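PDB 7JQY: Cif-like 1 from Burkholderia cenocepacia, which is an octameric Cif-like epoxide hydrolase of the alpha/beta hydrolase fold, here in an engineered form, and probably opens epoxide rings by adding water. Local coordinates for residues Val52-Trp57 with Val79-Arg84. The protein carries 1 engineered substitution. Residues are numbered along the deposited sequence; the frame is centred on the assembly and turned at random.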
loop_
_atom_site.group_PDB
_atom_site.type_symbol
_atom_site.label_atom_id
_atom_site.label_comp_id
_atom_site.label_asym_id
_atom_site.label_seq_id
_atom_site.Cartn_x
_atom_site.Cartn_y
_atom_site.Cartn_z
ATOM N N VAL B 52 -8.168 17.961 -38.867
ATOM C CA VAL B 52 -8.524 17.440 -37.553
ATOM C C VAL B 52 -7.870 16.076 -37.386
ATOM O O VAL B 52 -7.957 15.215 -38.280
ATOM C CB VAL B 52 -10.049 17.353 -37.382
ATOM C CG1 VAL B 52 -10.401 16.674 -36.086
ATOM C CG2 VAL B 52 -10.654 18.736 -37.452
ATOM N N LEU B 53 -7.190 15.888 -36.253
ATOM C CA LEU B 53 -6.480 14.657 -35.931
ATOM C C LEU B 53 -7.102 14.041 -34.689
ATOM O O LEU B 53 -7.248 14.719 -33.666
ATOM C CB LEU B 53 -4.988 14.929 -35.693
ATOM C CG LEU B 53 -4.283 15.808 -36.734
ATOM C CD1 LEU B 53 -2.847 16.077 -36.366
ATOM C CD2 LEU B 53 -4.347 15.141 -38.088
ATOM N N LEU B 54 -7.470 12.763 -34.779
ATOM C CA LEU B 54 -8.151 12.053 -33.704
ATOM C C LEU B 54 -7.325 10.837 -33.296
ATOM O O LEU B 54 -7.174 9.882 -34.078
ATOM C CB LEU B 54 -9.561 11.632 -34.130
ATOM C CG LEU B 54 -10.579 12.727 -34.486
ATOM C CD1 LEU B 54 -11.882 12.092 -34.949
ATOM C CD2 LEU B 54 -10.829 13.694 -33.316
ATOM N N HIS B 55 -6.826 10.869 -32.061
ATOM C CA HIS B 55 -6.061 9.796 -31.447
ATOM C C HIS B 55 -6.973 8.611 -31.106
ATOM O O HIS B 55 -8.185 8.627 -31.336
ATOM C CB HIS B 55 -5.398 10.307 -30.171
ATOM C CG HIS B 55 -6.390 10.641 -29.109
ATOM N ND1 HIS B 55 -6.984 9.680 -28.321
ATOM C CD2 HIS B 55 -6.947 11.821 -28.748
ATOM C CE1 HIS B 55 -7.844 10.254 -27.502
ATOM N NE2 HIS B 55 -7.842 11.554 -27.742
ATOM N N GLY B 56 -6.386 7.579 -30.506
ATOM C CA GLY B 56 -7.116 6.413 -30.061
ATOM C C GLY B 56 -6.799 6.062 -28.616
ATOM O O GLY B 56 -6.461 6.927 -27.798
ATOM N N TRP B 57 -6.955 4.768 -28.301
ATOM C CA TRP B 57 -6.647 4.188 -26.997
ATOM C C TRP B 57 -5.338 3.411 -27.065
ATOM O O TRP B 57 -5.128 2.640 -28.011
ATOM C CB TRP B 57 -7.764 3.250 -26.526
ATOM C CG TRP B 57 -7.669 2.916 -25.065
ATOM C CD1 TRP B 57 -8.346 3.523 -24.033
ATOM C CD2 TRP B 57 -6.831 1.923 -24.459
ATOM N NE1 TRP B 57 -7.980 2.962 -22.833
ATOM C CE2 TRP B 57 -7.050 1.982 -23.065
ATOM C CE3 TRP B 57 -5.909 0.991 -24.959
ATOM C CZ2 TRP B 57 -6.385 1.144 -22.168
ATOM C CZ3 TRP B 57 -5.250 0.163 -24.069
ATOM C CH2 TRP B 57 -5.492 0.246 -22.686
ATOM N N VAL B 79 -5.871 20.813 -35.784
ATOM C CA VAL B 79 -6.680 20.679 -34.580
ATOM C C VAL B 79 -6.554 19.233 -34.113
ATOM O O VAL B 79 -7.213 18.339 -34.658
ATOM C CB VAL B 79 -8.147 21.046 -34.822
ATOM C CG1 VAL B 79 -8.970 20.829 -33.550
ATOM C CG2 VAL B 79 -8.262 22.485 -35.298
ATOM N N ALA B 80 -5.736 19.000 -33.085
ATOM C CA ALA B 80 -5.593 17.684 -32.475
ATOM C C ALA B 80 -6.424 17.672 -31.203
ATOM O O ALA B 80 -6.151 18.441 -30.274
ATOM C CB ALA B 80 -4.129 17.364 -32.175
ATOM N N VAL B 81 -7.447 16.825 -31.172
ATOM C CA VAL B 81 -8.483 16.856 -30.145
ATOM C C VAL B 81 -8.294 15.687 -29.187
ATOM O O VAL B 81 -8.051 14.553 -29.615
ATOM C CB VAL B 81 -9.888 16.808 -30.785
ATOM C CG1 VAL B 81 -10.965 17.033 -29.736
ATOM C CG2 VAL B 81 -9.993 17.816 -31.910
ATOM N N ASP B 82 -8.421 15.961 -27.888
ATOM C CA ASP B 82 -8.699 14.910 -26.915
ATOM C C ASP B 82 -10.193 14.629 -26.979
ATOM O O ASP B 82 -10.992 15.458 -26.528
ATOM C CB ASP B 82 -8.307 15.336 -25.500
ATOM C CG ASP B 82 -6.792 15.364 -25.271
ATOM O OD1 ASP B 82 -6.044 14.654 -25.991
ATOM O OD2 ASP B 82 -6.358 16.090 -24.338
ATOM N N TYR B 83 -10.590 13.474 -27.523
ATOM C CA TYR B 83 -12.026 13.250 -27.656
ATOM C C TYR B 83 -12.660 13.007 -26.287
ATOM O O TYR B 83 -11.976 12.930 -25.262
ATOM C CB TYR B 83 -12.347 12.107 -28.636
ATOM C CG TYR B 83 -11.715 10.747 -28.428
ATOM C CD1 TYR B 83 -11.755 10.098 -27.206
ATOM C CD2 TYR B 83 -11.136 10.075 -29.508
ATOM C CE1 TYR B 83 -11.189 8.839 -27.045
ATOM C CE2 TYR B 83 -10.578 8.830 -29.365
ATOM C CZ TYR B 83 -10.608 8.208 -28.139
ATOM O OH TYR B 83 -10.040 6.961 -28.014
ATOM N N ARG B 84 -13.994 12.916 -26.280
ATOM C CA ARG B 84 -14.763 12.748 -25.046
ATOM C C ARG B 84 -14.174 11.643 -24.180
ATOM O O ARG B 84 -13.980 10.512 -24.644
ATOM C CB ARG B 84 -16.235 12.448 -25.366
ATOM C CG ARG B 84 -17.100 12.152 -24.127
ATOM C CD ARG B 84 -18.538 11.732 -24.486
ATOM N NE ARG B 84 -19.240 12.783 -25.220
ATOM C CZ ARG B 84 -20.432 13.282 -24.898
ATOM N NH1 ARG B 84 -20.959 14.239 -25.647
ATOM N NH2 ARG B 84 -21.105 12.820 -23.852
HETATM O O HOH W 1 -6.087 13.744 -31.406
#
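H55 lays its imidazole over one face of the Y83 ring where two neighbouring parallel strands of the alpha/beta hydrolase sheet, 50-54 and 77-82, run out into loops. CE1 sits 3.4 Å above the phenol plane, over its centre; with the planes 32° apart, the rings overlap but are not parallel. Both residues have CG wedged between backbone N and carbonyl carbon (chi1 67° and 54°), which turns the two rings onto each other. The imidazole is held at both nitrogens: ND1 donates to G56 O at 2.9 Å, with that oxygen near the ring plane, while NE2 accepts a weak, 3.4 Å bond from Y83 N.

Behind the rings the strands pair through L53, whose N donates to V79 O (2.9 Å) and whose O receives V81 N (3.3 Å). The two backbones then diverge, CA separations growing from 4.7 Å at L53-A80 to 7.3 Å at H55-D82, and a water bridges the widening gap by donating to L53 O and V81 O and accepting from H55 N. V52, L54, V79 and V81 point to one face of the sheet, where helix 98-111 covers V52, L54 and V79; V79 and V81 also touch side chains of the adjacent strand 37-43. Beyond H55, W57 N is hydrogen-bonded to OG of S123, the engineered residue at the probable nucleophile elbow, and the Y83 hydroxyl OH lies 3.4 Å from G56 C.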